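Angiotensin-converting enzyme (Anopheles gambiae, PDB 6S1Y) is a zinc metallopeptidase that, as in other angiotensin-converting enzymes, probably releases dipeptides from the C-terminal ends of peptide substrates. Local coordinates at residues A[111-116]-A[169-174]; A[122-127]-A[153-158]; A[270-275]-A[417-422]; A[315-320]-A[342-347]. All blocks are in the same frame, centred on the assembly; numbering follows the deposited sequence.

Following the chain from the N terminus, helix 100-119 enters contact 1 and leads into the loop of contact 2. That loop meets helix 149-163 before helix 168-184 returns to close contact 1, so contact 2 lies wholly within the longer excursion; the two centres are about 24 Å apart. Contact 3 opens at the loop before helix 276-281. Before helix 414-429 closes it, the chain passes through contact 4, where the loops flanking the antiparallel pair 329-332 and 339-342 come together ahead of the zinc-binding helix 349-368. Contacts 1 and 3 sit on opposite sides of the chain's centre, about 42 Å between centres. No two of the contacts touch.

Contact 1: A[111-116]-A[169-174]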
loop_
_atom_site.group_PDB
_atom_site.type_symbol
_atom_site.label_atom_id
_atom_site.label_comp_id
_atom_site.label_asym_id
_atom_site.label_seq_id
_atom_site.Cartn_x
_atom_site.Cartn_y
_atom_site.Cartn_z
ATOM N N ALA A 111 -11.402 15.488 3.047
ATOM C CA ALA A 111 -10.470 16.504 2.573
ATOM C C ALA A 111 -9.906 17.318 3.726
ATOM O O ALA A 111 -8.745 17.733 3.697
ATOM C CB ALA A 111 -11.174 17.425 1.570
ATOM N N SER A 112 -10.705 17.543 4.762
ATOM C CA SER A 112 -10.202 18.268 5.920
ATOM C C SER A 112 -9.069 17.508 6.610
ATOM O O SER A 112 -8.067 18.112 7.015
ATOM C CB SER A 112 -11.343 18.522 6.898
ATOM O OG SER A 112 -10.806 19.004 8.108
ATOM N N MET A 113 -9.206 16.183 6.750
ATOM C CA MET A 113 -8.119 15.382 7.307
ATOM C C MET A 113 -6.907 15.364 6.377
ATOM O O MET A 113 -5.772 15.621 6.810
ATOM C CB MET A 113 -8.593 13.945 7.569
ATOM C CG MET A 113 -9.756 13.834 8.516
ATOM S SD MET A 113 -10.049 12.146 9.073
ATOM C CE MET A 113 -10.876 11.441 7.654
ATOM N N GLU A 114 -7.128 15.036 5.099
ATOM C CA GLU A 114 -6.027 14.879 4.148
ATOM C C GLU A 114 -5.269 16.184 3.980
ATOM O O GLU A 114 -4.034 16.199 3.935
ATOM C CB GLU A 114 -6.583 14.380 2.809
ATOM C CG GLU A 114 -5.578 14.288 1.639
ATOM C CD GLU A 114 -6.124 13.503 0.444
ATOM O OE1 GLU A 114 -7.363 13.444 0.277
ATOM O OE2 GLU A 114 -5.309 12.924 -0.312
ATOM N N SER A 115 -5.995 17.298 3.939
ATOM C CA SER A 115 -5.354 18.598 3.818
ATOM C C SER A 115 -4.458 18.882 5.014
ATOM O O SER A 115 -3.347 19.407 4.857
ATOM C CB SER A 115 -6.425 19.679 3.694
ATOM O OG SER A 115 -5.844 20.958 3.877
ATOM N N ASN A 116 -4.943 18.588 6.221
ATOM C CA ASN A 116 -4.145 18.808 7.422
ATOM C C ASN A 116 -2.862 17.982 7.371
ATOM O O ASN A 116 -1.781 18.469 7.721
ATOM C CB ASN A 116 -5.004 18.468 8.647
ATOM C CG ASN A 116 -4.223 18.475 9.928
ATOM O OD1 ASN A 116 -3.780 17.430 10.399
ATOM N ND2 ASN A 116 -4.042 19.651 10.508
ATOM N N GLU A 169 -12.531 15.580 15.096
ATOM C CA GLU A 169 -13.931 15.851 14.773
ATOM C C GLU A 169 -14.244 15.575 13.308
ATOM O O GLU A 169 -15.299 15.013 12.994
ATOM C CB GLU A 169 -14.272 17.295 15.143
ATOM C CG GLU A 169 -13.727 17.690 16.523
ATOM C CD GLU A 169 -14.452 18.877 17.127
ATOM O OE1 GLU A 169 -14.669 18.870 18.359
ATOM O OE2 GLU A 169 -14.812 19.808 16.368
ATOM N N SER A 170 -13.356 15.962 12.388
ATOM C CA SER A 170 -13.573 15.581 10.998
ATOM C C SER A 170 -13.618 14.068 10.851
ATOM O O SER A 170 -14.456 13.532 10.119
ATOM C CB SER A 170 -12.481 16.158 10.094
ATOM O OG SER A 170 -12.378 17.569 10.261
ATOM N N PHE A 171 -12.717 13.358 11.536
ATOM C CA PHE A 171 -12.771 11.901 11.512
ATOM C C PHE A 171 -14.110 11.384 12.019
ATOM O O PHE A 171 -14.696 10.472 11.424
ATOM C CB PHE A 171 -11.636 11.306 12.343
ATOM C CG PHE A 171 -11.613 9.804 12.356
ATOM C CD1 PHE A 171 -10.924 9.102 11.386
ATOM C CD2 PHE A 171 -12.278 9.097 13.340
ATOM C CE1 PHE A 171 -10.893 7.694 11.401
ATOM C CE2 PHE A 171 -12.264 7.723 13.361
ATOM C CZ PHE A 171 -11.559 7.013 12.395
ATOM N N GLN A 172 -14.610 11.936 13.124
ATOM C CA GLN A 172 -15.864 11.425 13.679
ATOM C C GLN A 172 -17.009 11.632 12.698
ATOM O O GLN A 172 -17.873 10.760 12.538
ATOM C CB GLN A 172 -16.166 12.102 15.009
ATOM C CG GLN A 172 -17.405 11.557 15.705
ATOM C CD GLN A 172 -17.284 10.083 15.994
ATOM O OE1 GLN A 172 -16.233 9.607 16.449
ATOM N NE2 GLN A 172 -18.343 9.343 15.718
ATOM N N LYS A 173 -17.022 12.785 12.019
ATOM C CA LYS A 173 -18.034 13.048 11.003
ATOM C C LYS A 173 -17.894 12.086 9.836
ATOM O O LYS A 173 -18.890 11.574 9.314
ATOM C CB LYS A 173 -17.910 14.495 10.524
ATOM C CG LYS A 173 -18.799 14.829 9.327
ATOM C CD LYS A 173 -20.282 14.699 9.662
ATOM C CE LYS A 173 -20.731 15.774 10.647
ATOM N NZ LYS A 173 -22.151 15.575 11.056
ATOM N N TYR A 174 -16.661 11.823 9.411
ATOM C CA TYR A 174 -16.438 10.876 8.329
ATOM C C TYR A 174 -16.960 9.500 8.688
ATOM O O TYR A 174 -17.558 8.810 7.851
ATOM C CB TYR A 174 -14.944 10.822 8.022
ATOM C CG TYR A 174 -14.390 9.504 7.532
ATOM C CD1 TYR A 174 -14.740 8.983 6.288
ATOM C CD2 TYR A 174 -13.457 8.816 8.288
ATOM C CE1 TYR A 174 -14.196 7.793 5.836
ATOM C CE2 TYR A 174 -12.898 7.632 7.839
ATOM C CZ TYR A 174 -13.257 7.123 6.614
ATOM O OH TYR A 174 -12.672 5.937 6.192
#
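Met113 reaches from helix 100-119 into the side of helix 168-184, and its sulfur and methyl form the close-packed half of this contact. SD lies 3.7 Å from Phe171 CB, in the plane of the Phe171 ring and at its edge rather than over a face. The ring centroid is 5.2 Å from SD, a Met-aromatic contact in which the sulfur sits beside the ring, next to CD1. The thioether then bends at chi3 (-78°), which swings CE off toward Tyr174, where it stops 3.7 Å from CD2; the two side chains cross at about a right angle. Further back, Met113 CG rests 3.9 Å from Ser170 CB.

Two helices of this largely helical zinc peptidase pack here in an antiparallel sense but well inclined, their local axes 9.3 Å apart at the closest and 144° between directions. Other parts of the chain add to the buried side: the Phe171 ring makes an edge-to-face pair with Phe480, Met113 touches Ser489, and Tyr174 OH is hydrogen-bonded to Asp491.

The other side is looser and partly exposed to solvent. Here Ser112 and Ser170 meet hydroxyl to hydroxyl, OG to OG at 3.0 Å, in a hydrogen bond that either oxygen could donate. Ser112 OG stands anti to its backbone N (chi1 170°), which puts it within reach of the Ser170 hydroxyl. Apart from this bond the serines touch lightly, Ser112 CB lying 3.6 Å from Ser170 OG.

Contact 2: A[122-127]-A[153-158]; sequences FCAYGD and KYYWVQ
Tyr154 OH donates a 2.7 Å hydrogen bond to Cys123 O, and Tyr155 OH accepts one of 2.9 Å from Tyr125 N, the latter nearly straight at 177°. Two successive tyrosines of helix 149-163 thus hold the backbone of a disulfide-bearing loop, which goes on into a type II beta turn from Ala124 to Asp127. Tyr154 CG is anti to the backbone N, which sends its ring toward the loop, and the hydroxyl approaches Cys123 O from above the carbonyl plane, 47° out of it. At the same residue a water accepts from Cys123 N and donates to Gln158 OE1, its oxygen 2.9 Å from Cys123 N and 2.7 Å from Gln158 OE1. Cys123 itself is tied by its sulfur to Cys131.

Around these bonds the rings pack. Tyr125 lays CD1 against Tyr154 CG at 3.5 Å, an oblique pair with the planes at 48°. Within the helix, Tyr154 CD2 lies over the centre of the Tyr155 ring, while Gln158 CG covers part of a face of Tyr154. Tyr155 also touches Leu139 and Phe143 of helix 135-145. At the other end Phe122 and Gln158 slide past each other in opposite directions, with Phe122 CE1 3.5 Å from Gln158 O.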
loop_
_atom_site.group_PDB
_atom_site.type_symbol
_atom_site.label_atom_id
_atom_site.label_comp_id
_atom_site.label_asym_id
_atom_site.label_seq_id
_atom_site.Cartn_x
_atom_site.Cartn_y
_atom_site.Cartn_z
ATOM N N PHE A 122 7.228 21.696 10.176
ATOM C CA PHE A 122 7.817 21.485 11.493
ATOM C C PHE A 122 9.095 22.280 11.663
ATOM O O PHE A 122 9.834 22.508 10.701
ATOM C CB PHE A 122 8.095 19.992 11.708
ATOM C CG PHE A 122 6.888 19.138 11.501
ATOM C CD1 PHE A 122 5.981 18.942 12.534
ATOM C CD2 PHE A 122 6.625 18.581 10.264
ATOM C CE1 PHE A 122 4.848 18.167 12.343
ATOM C CE2 PHE A 122 5.495 17.801 10.067
ATOM C CZ PHE A 122 4.600 17.600 11.107
ATOM N N CYS A 123 9.345 22.668 12.915
ATOM C CA CYS A 123 10.603 23.295 13.304
ATOM C C CYS A 123 11.680 22.243 13.583
ATOM O O CYS A 123 11.417 21.178 14.152
ATOM C CB CYS A 123 10.399 24.167 14.541
ATOM S SG CYS A 123 9.306 25.591 14.256
ATOM N N ALA A 124 12.902 22.547 13.177
ATOM C CA ALA A 124 13.979 21.590 13.341
ATOM C C ALA A 124 14.297 21.400 14.820
ATOM O O ALA A 124 14.159 22.319 15.645
ATOM C CB ALA A 124 15.221 22.044 12.587
ATOM N N TYR A 125 14.685 20.166 15.157
ATOM C CA TYR A 125 15.126 19.849 16.506
ATOM C C TYR A 125 16.256 20.790 16.881
ATOM O O TYR A 125 17.284 20.841 16.196
ATOM C CB TYR A 125 15.579 18.384 16.565
ATOM C CG TYR A 125 15.997 17.859 17.925
ATOM C CD1 TYR A 125 15.100 17.801 18.971
ATOM C CD2 TYR A 125 17.282 17.381 18.139
ATOM C CE1 TYR A 125 15.469 17.309 20.200
ATOM C CE2 TYR A 125 17.660 16.880 19.372
ATOM C CZ TYR A 125 16.744 16.849 20.397
ATOM O OH TYR A 125 17.079 16.362 21.649
ATOM N N GLY A 126 16.048 21.559 17.940
ATOM C CA GLY A 126 17.070 22.462 18.429
ATOM C C GLY A 126 17.208 23.778 17.687
ATOM O O GLY A 126 17.999 24.628 18.125
ATOM N N ASP A 127 16.463 23.992 16.590
ATOM C CA ASP A 127 16.507 25.253 15.847
ATOM C C ASP A 127 15.112 25.760 15.494
ATOM O O ASP A 127 14.586 25.457 14.418
ATOM C CB ASP A 127 17.346 25.098 14.586
ATOM C CG ASP A 127 17.541 26.422 13.862
ATOM O OD1 ASP A 127 17.168 27.466 14.435
ATOM O OD2 ASP A 127 18.051 26.431 12.721
ATOM N N LYS A 153 12.489 10.920 18.839
ATOM C CA LYS A 153 11.303 11.057 19.676
ATOM C C LYS A 153 10.636 12.420 19.486
ATOM O O LYS A 153 9.406 12.509 19.351
ATOM C CB LYS A 153 11.682 10.825 21.137
ATOM C CG LYS A 153 10.632 11.258 22.110
ATOM C CD LYS A 153 10.844 10.611 23.461
ATOM C CE LYS A 153 12.060 11.146 24.162
ATOM N NZ LYS A 153 12.483 10.168 25.224
ATOM N N TYR A 154 11.431 13.489 19.433
ATOM C CA TYR A 154 10.885 14.820 19.173
ATOM C C TYR A 154 10.076 14.836 17.880
ATOM O O TYR A 154 8.922 15.276 17.860
ATOM C CB TYR A 154 12.021 15.859 19.116
ATOM C CG TYR A 154 11.638 17.193 18.477
ATOM C CD1 TYR A 154 11.022 18.185 19.218
ATOM C CD2 TYR A 154 11.903 17.448 17.134
ATOM C CE1 TYR A 154 10.671 19.395 18.643
ATOM C CE2 TYR A 154 11.561 18.650 16.553
ATOM C CZ TYR A 154 10.947 19.629 17.317
ATOM O OH TYR A 154 10.593 20.839 16.738
ATOM N N TYR A 155 10.644 14.328 16.789
ATOM C CA TYR A 155 9.911 14.405 15.533
ATOM C C TYR A 155 8.699 13.492 15.541
ATOM O O TYR A 155 7.677 13.804 14.929
ATOM C CB TYR A 155 10.813 14.077 14.348
ATOM C CG TYR A 155 11.802 15.186 14.011
ATOM C CD1 TYR A 155 11.378 16.421 13.496
ATOM C CD2 TYR A 155 13.167 14.994 14.201
ATOM C CE1 TYR A 155 12.290 17.423 13.192
ATOM C CE2 TYR A 155 14.072 15.987 13.914
ATOM C CZ TYR A 155 13.642 17.194 13.403
ATOM O OH TYR A 155 14.583 18.156 13.119
ATOM N N TRP A 156 8.806 12.327 16.180
ATOM C CA TRP A 156 7.639 11.450 16.289
ATOM C C TRP A 156 6.499 12.182 16.985
ATOM O O TRP A 156 5.374 12.238 16.473
ATOM C CB TRP A 156 8.018 10.172 17.032
ATOM C CG TRP A 156 6.975 9.104 17.020
ATOM C CD1 TRP A 156 6.992 7.951 16.289
ATOM C CD2 TRP A 156 5.769 9.069 17.787
ATOM N NE1 TRP A 156 5.861 7.193 16.558
ATOM C CE2 TRP A 156 5.099 7.860 17.471
ATOM C CE3 TRP A 156 5.182 9.942 18.717
ATOM C CZ2 TRP A 156 3.865 7.519 18.029
ATOM C CZ3 TRP A 156 3.945 9.596 19.278
ATOM C CH2 TRP A 156 3.311 8.393 18.935
ATOM N N VAL A 157 6.803 12.814 18.126
ATOM C CA VAL A 157 5.801 13.563 18.884
ATOM C C VAL A 157 5.244 14.732 18.073
ATOM O O VAL A 157 4.027 14.965 18.045
ATOM C CB VAL A 157 6.395 14.047 20.215
ATOM C CG1 VAL A 157 5.448 15.055 20.898
ATOM C CG2 VAL A 157 6.690 12.837 21.121
ATOM N N GLN A 158 6.124 15.502 17.427
ATOM C CA GLN A 158 5.674 16.583 16.554
ATOM C C GLN A 158 4.713 16.073 15.491
ATOM O O GLN A 158 3.628 16.634 15.290
ATOM C CB GLN A 158 6.876 17.241 15.888
ATOM C CG GLN A 158 7.729 18.050 16.845
ATOM C CD GLN A 158 7.099 19.371 17.195
ATOM O OE1 GLN A 158 6.560 20.077 16.322
ATOM N NE2 GLN A 158 7.164 19.732 18.466
HETATM O O HOH W 1 7.289 22.308 14.987
#

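Contact 3: A[270-275]-A[417-422]; sequences KKLLDV and KINQFY
The loop leading into helix 276-281, whose N-cap position is Val275, runs across the flank of helix 414-429 and is held there by Asn419. Asn419 ND2 donates to Lys271 O at 3.2 Å, with an N-H...O angle of 159°. The acceptor lies close to the amide plane of Asn419, whereas the nitrogen stands above the carbonyl plane of Lys271. With CG anti to the carbonyl carbon (chi1 -77°), the amide projects toward the loop. Its two ends are both engaged: ND2 also bonds to Phe267 O, and OD1 to Thr265 OG1, so three bonds fix how this buried amide is turned.

The two leucines after Lys271 add apolar contacts. Leu272 brings CD2 to 3.4 Å from Asn419 ND2, a methyl placed against the amide. Leu273 CD1 presses on the aliphatic part of Gln420, 3.4 Å from CB and 3.6 Å from CG, and Leu273 and Gln420 also share Pro398 as a neighbour. At the start of the segment, Lys270 turns its end away to a salt bridge with Asp413. Through the carbonyls of Lys271 and Phe267, Asn419 ties the loop before helix 276-281 to helix 414-429 in this mainly helical peptidase fold.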
loop_
_atom_site.group_PDB
_atom_site.type_symbol
_atom_site.label_atom_id
_atom_site.label_comp_id
_atom_site.label_asym_id
_atom_site.label_seq_id
_atom_site.Cartn_x
_atom_site.Cartn_y
_atom_site.Cartn_z
ATOM N N LYS A 270 30.017 -8.342 6.018
ATOM C CA LYS A 270 29.840 -9.056 4.762
ATOM C C LYS A 270 28.962 -8.214 3.841
ATOM O O LYS A 270 28.296 -7.273 4.283
ATOM C CB LYS A 270 29.220 -10.427 4.977
ATOM C CG LYS A 270 30.144 -11.400 5.697
ATOM C CD LYS A 270 30.942 -12.231 4.720
ATOM C CE LYS A 270 31.983 -13.060 5.421
ATOM N NZ LYS A 270 31.585 -14.483 5.532
ATOM N N LYS A 271 28.985 -8.546 2.551
ATOM C CA LYS A 271 28.292 -7.742 1.562
ATOM C C LYS A 271 26.878 -7.417 2.019
ATOM O O LYS A 271 26.129 -8.288 2.469
ATOM C CB LYS A 271 28.250 -8.469 0.215
ATOM C CG LYS A 271 27.756 -7.603 -0.902
ATOM C CD LYS A 271 28.845 -6.637 -1.326
ATOM C CE LYS A 271 28.321 -5.604 -2.309
ATOM N NZ LYS A 271 29.378 -4.655 -2.682
ATOM N N LEU A 272 26.527 -6.144 1.894
ATOM C CA LEU A 272 25.197 -5.621 2.157
ATOM C C LEU A 272 24.547 -5.189 0.839
ATOM O O LEU A 272 25.208 -5.042 -0.191
ATOM C CB LEU A 272 25.281 -4.449 3.138
ATOM C CG LEU A 272 25.954 -4.817 4.459
ATOM C CD1 LEU A 272 25.974 -3.635 5.403
ATOM C CD2 LEU A 272 25.250 -5.984 5.145
ATOM N N LEU A 273 23.237 -5.000 0.877
ATOM C CA LEU A 273 22.447 -4.866 -0.339
ATOM C C LEU A 273 21.647 -3.568 -0.393
ATOM O O LEU A 273 20.526 -3.565 -0.908
ATOM C CB LEU A 273 21.507 -6.062 -0.482
ATOM C CG LEU A 273 22.219 -7.403 -0.627
ATOM C CD1 LEU A 273 21.225 -8.502 -0.305
ATOM C CD2 LEU A 273 22.792 -7.570 -2.017
ATOM N N ASP A 274 22.182 -2.479 0.149
ATOM C CA ASP A 274 21.624 -1.149 -0.071
ATOM C C ASP A 274 22.421 -0.475 -1.196
ATOM O O ASP A 274 23.601 -0.151 -1.027
ATOM C CB ASP A 274 21.656 -0.301 1.198
ATOM C CG ASP A 274 20.911 1.016 1.033
ATOM O OD1 ASP A 274 20.455 1.297 -0.101
ATOM O OD2 ASP A 274 20.774 1.762 2.038
ATOM N N VAL A 275 21.763 -0.255 -2.327
ATOM C CA VAL A 275 22.386 0.264 -3.526
ATOM C C VAL A 275 22.240 1.784 -3.626
ATOM O O VAL A 275 22.464 2.357 -4.695
ATOM C CB VAL A 275 21.858 -0.418 -4.785
ATOM C CG1 VAL A 275 21.957 -1.898 -4.655
ATOM C CG2 VAL A 275 20.405 -0.001 -5.055
ATOM N N LYS A 417 24.038 -14.491 2.124
ATOM C CA LYS A 417 22.655 -14.884 1.889
ATOM C C LYS A 417 21.759 -14.579 3.097
ATOM O O LYS A 417 20.595 -14.187 2.907
ATOM C CB LYS A 417 22.607 -16.349 1.486
ATOM C CG LYS A 417 22.809 -16.510 -0.013
ATOM C CD LYS A 417 23.275 -17.902 -0.405
ATOM C CE LYS A 417 22.356 -18.993 0.111
ATOM N NZ LYS A 417 22.586 -20.280 -0.641
ATOM N N ILE A 418 22.277 -14.702 4.326
ATOM C CA ILE A 418 21.493 -14.319 5.501
ATOM C C ILE A 418 21.234 -12.807 5.503
ATOM O O ILE A 418 20.099 -12.363 5.697
ATOM C CB ILE A 418 22.204 -14.784 6.790
ATOM C CG1 ILE A 418 22.381 -16.318 6.808
ATOM C CG2 ILE A 418 21.437 -14.360 8.018
ATOM C CD1 ILE A 418 21.089 -17.103 6.755
ATOM N N ASN A 419 22.275 -11.991 5.267
ATOM C CA ASN A 419 22.061 -10.550 5.165
ATOM C C ASN A 419 20.951 -10.232 4.167
ATOM O O ASN A 419 20.139 -9.320 4.390
ATOM C CB ASN A 419 23.323 -9.804 4.725
ATOM C CG ASN A 419 24.341 -9.643 5.831
ATOM O OD1 ASN A 419 24.019 -9.763 7.016
ATOM N ND2 ASN A 419 25.588 -9.361 5.455
ATOM N N GLN A 420 20.918 -10.966 3.054
ATOM C CA GLN A 420 19.904 -10.763 2.025
ATOM C C GLN A 420 18.523 -11.166 2.520
ATOM O O GLN A 420 17.567 -10.385 2.425
ATOM C CB GLN A 420 20.290 -11.566 0.777
ATOM C CG GLN A 420 19.265 -11.528 -0.353
ATOM C CD GLN A 420 19.517 -12.594 -1.415
ATOM O OE1 GLN A 420 20.582 -13.230 -1.459
ATOM N NE2 GLN A 420 18.529 -12.800 -2.276
ATOM N N PHE A 421 18.394 -12.386 3.051
ATOM C CA PHE A 421 17.110 -12.831 3.599
ATOM C C PHE A 421 16.628 -11.890 4.703
ATOM O O PHE A 421 15.427 -11.610 4.833
ATOM C CB PHE A 421 17.233 -14.254 4.169
ATOM C CG PHE A 421 17.680 -15.300 3.177
ATOM C CD1 PHE A 421 17.488 -15.140 1.807
ATOM C CD2 PHE A 421 18.307 -16.453 3.624
ATOM C CE1 PHE A 421 17.932 -16.127 0.889
ATOM C CE2 PHE A 421 18.744 -17.448 2.727
ATOM C CZ PHE A 421 18.550 -17.287 1.363
ATOM N N TYR A 422 17.556 -11.430 5.541
ATOM C CA TYR A 422 17.206 -10.537 6.637
ATOM C C TYR A 422 16.627 -9.239 6.108
ATOM O O TYR A 422 15.532 -8.827 6.505
ATOM C CB TYR A 422 18.442 -10.265 7.482
ATOM C CG TYR A 422 18.203 -9.354 8.635
ATOM C CD1 TYR A 422 17.488 -9.801 9.765
ATOM C CD2 TYR A 422 18.670 -8.038 8.623
ATOM C CE1 TYR A 422 17.256 -8.962 10.843
ATOM C CE2 TYR A 422 18.461 -7.195 9.710
ATOM C CZ TYR A 422 17.745 -7.664 10.813
ATOM O OH TYR A 422 17.512 -6.851 11.887
#

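Contact 4: A[315-320]-A[342-347]; sequences LEKPTD and KQCTRV
Thr345 OG1 donates a hydrogen bond to Leu315 O at 2.8 Å, linking the two loops directly. The hydroxyl comes from above the carbonyl plane, 41° out of it, and Thr345 CB follows to 3.1 Å from the same oxygen. A chi1 of -45° sets OG1, anti to the carbonyl carbon of Thr345, on the side of Leu315 O. A second link passes through water, which accepts from Lys317 N at 2.9 Å and donates to Thr345 O at 2.7 Å. Thr345 therefore serves the neighbouring loop with both its hydroxyl and its carbonyl.

The apolar part lies beside Cys344. Lys317 CB rests 3.9 Å from Cys344 CB, and Lys317 CG runs equally near the sulfur. Lys317 CG is anti to its backbone N (chi1 -165°), and the extended chain continues past the disulfide until NZ reaches Asp136 O.

Cys344 is the centre of an inverse gamma turn, closed by a weak bond from Thr345 N to Gln343 O, and its sulfur is joined to Cys326. Gln343 NE2 bonds to Glu351, and the same side chain touches Glu358 of the HExxH motif, about 10 Å from the zinc. Phe290 of helix 286-299 touches Leu315, Gln343 and Thr345. Along the chain, segment 315-320 falls between helix 307-312 and strand 329-332, and segment 342-347 leads from strand 339-342 to the zinc-binding helix 349-368, with helix 135-145 alongside Lys317 and Cys344.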
loop_
_atom_site.group_PDB
_atom_site.type_symbol
_atom_site.label_atom_id
_atom_site.label_comp_id
_atom_site.label_asym_id
_atom_site.label_seq_id
_atom_site.Cartn_x
_atom_site.Cartn_y
_atom_site.Cartn_z
ATOM N N LEU A 315 7.052 13.915 -11.114
ATOM C CA LEU A 315 7.999 12.901 -10.657
ATOM C C LEU A 315 9.057 13.429 -9.704
ATOM O O LEU A 315 9.926 12.658 -9.293
ATOM C CB LEU A 315 8.718 12.260 -11.854
ATOM C CG LEU A 315 7.851 11.874 -13.046
ATOM C CD1 LEU A 315 8.702 11.248 -14.144
ATOM C CD2 LEU A 315 6.768 10.909 -12.638
ATOM N N GLU A 316 9.040 14.716 -9.382
ATOM C CA GLU A 316 9.870 15.297 -8.336
ATOM C C GLU A 316 8.957 16.210 -7.532
ATOM O O GLU A 316 7.901 16.626 -8.022
ATOM C CB GLU A 316 11.040 16.142 -8.847
ATOM C CG GLU A 316 12.063 15.437 -9.715
ATOM C CD GLU A 316 13.444 16.116 -9.698
ATOM O OE1 GLU A 316 13.564 17.273 -9.221
ATOM O OE2 GLU A 316 14.412 15.473 -10.154
ATOM N N LYS A 317 9.375 16.554 -6.314
ATOM C CA LYS A 317 8.655 17.572 -5.551
ATOM C C LYS A 317 8.836 18.926 -6.230
ATOM O O LYS A 317 9.976 19.356 -6.438
ATOM C CB LYS A 317 9.153 17.651 -4.109
ATOM C CG LYS A 317 8.211 18.418 -3.179
ATOM C CD LYS A 317 8.789 18.497 -1.761
ATOM C CE LYS A 317 7.921 19.316 -0.815
ATOM N NZ LYS A 317 8.601 19.516 0.506
ATOM N N PRO A 318 7.758 19.631 -6.575
ATOM C CA PRO A 318 7.905 20.986 -7.121
ATOM C C PRO A 318 8.650 21.892 -6.161
ATOM O O PRO A 318 8.580 21.738 -4.948
ATOM C CB PRO A 318 6.456 21.456 -7.303
ATOM C CG PRO A 318 5.666 20.196 -7.461
ATOM C CD PRO A 318 6.354 19.180 -6.566
ATOM N N THR A 319 9.329 22.879 -6.727
ATOM C CA THR A 319 10.200 23.776 -5.982
ATOM C C THR A 319 9.565 25.142 -5.723
ATOM O O THR A 319 10.248 26.055 -5.246
ATOM C CB THR A 319 11.526 23.949 -6.741
ATOM O OG1 THR A 319 11.257 24.178 -8.134
ATOM C CG2 THR A 319 12.409 22.709 -6.611
ATOM N N ASP A 320 8.271 25.300 -6.005
ATOM C CA ASP A 320 7.632 26.609 -6.007
ATOM C C ASP A 320 6.810 26.878 -4.754
ATOM O O ASP A 320 6.067 27.859 -4.711
ATOM C CB ASP A 320 6.752 26.755 -7.252
ATOM C CG ASP A 320 5.610 25.754 -7.281
ATOM O OD1 ASP A 320 5.301 25.135 -6.229
ATOM O OD2 ASP A 320 5.026 25.578 -8.369
ATOM N N LYS A 342 2.167 10.842 -9.572
ATOM C CA LYS A 342 2.564 12.003 -8.790
ATOM C C LYS A 342 3.388 11.456 -7.630
ATOM O O LYS A 342 2.854 10.784 -6.739
ATOM C CB LYS A 342 1.343 12.789 -8.313
ATOM C CG LYS A 342 1.673 13.983 -7.441
ATOM C CD LYS A 342 0.484 14.957 -7.355
ATOM C CE LYS A 342 -0.802 14.275 -6.884
ATOM N NZ LYS A 342 -0.791 13.968 -5.432
ATOM N N GLN A 343 4.688 11.713 -7.659
ATOM C CA GLN A 343 5.605 11.170 -6.674
ATOM C C GLN A 343 6.689 12.190 -6.388
ATOM O O GLN A 343 7.303 12.731 -7.318
ATOM C CB GLN A 343 6.233 9.856 -7.160
ATOM C CG GLN A 343 7.095 9.170 -6.101
ATOM C CD GLN A 343 7.521 7.766 -6.498
ATOM O OE1 GLN A 343 6.905 7.124 -7.346
ATOM N NE2 GLN A 343 8.591 7.279 -5.870
ATOM N N CYS A 344 6.925 12.446 -5.106
ATOM C CA CYS A 344 8.000 13.348 -4.695
ATOM C C CYS A 344 9.282 12.528 -4.534
ATOM O O CYS A 344 9.896 12.430 -3.478
ATOM C CB CYS A 344 7.598 14.122 -3.446
ATOM S SG CYS A 344 6.081 15.144 -3.752
ATOM N N THR A 345 9.686 11.965 -5.674
ATOM C CA THR A 345 10.790 11.023 -5.761
ATOM C C THR A 345 12.104 11.570 -5.224
ATOM O O THR A 345 12.496 12.706 -5.500
ATOM C CB THR A 345 10.985 10.615 -7.226
ATOM O OG1 THR A 345 9.710 10.327 -7.816
ATOM C CG2 THR A 345 11.870 9.373 -7.331
ATOM N N ARG A 346 12.811 10.717 -4.489
ATOM C CA ARG A 346 14.177 10.960 -4.041
ATOM C C ARG A 346 15.056 9.812 -4.519
ATOM O O ARG A 346 14.569 8.743 -4.878
ATOM C CB ARG A 346 14.234 11.097 -2.523
ATOM C CG ARG A 346 13.342 12.237 -2.013
ATOM C CD ARG A 346 14.039 13.568 -2.176
ATOM N NE ARG A 346 15.062 13.721 -1.147
ATOM C CZ ARG A 346 15.882 14.764 -1.040
ATOM N NH1 ARG A 346 15.814 15.755 -1.913
ATOM N NH2 ARG A 346 16.782 14.798 -0.064
ATOM N N VAL A 347 16.362 10.049 -4.564
ATOM C CA VAL A 347 17.294 9.103 -5.178
ATOM C C VAL A 347 17.809 8.208 -4.053
ATOM O O VAL A 347 18.818 8.507 -3.398
ATOM C CB VAL A 347 18.430 9.810 -5.921
ATOM C CG1 VAL A 347 19.423 8.787 -6.455
ATOM C CG2 VAL A 347 17.897 10.645 -7.090
HETATM O O HOH W 2 11.600 15.217 -5.021
#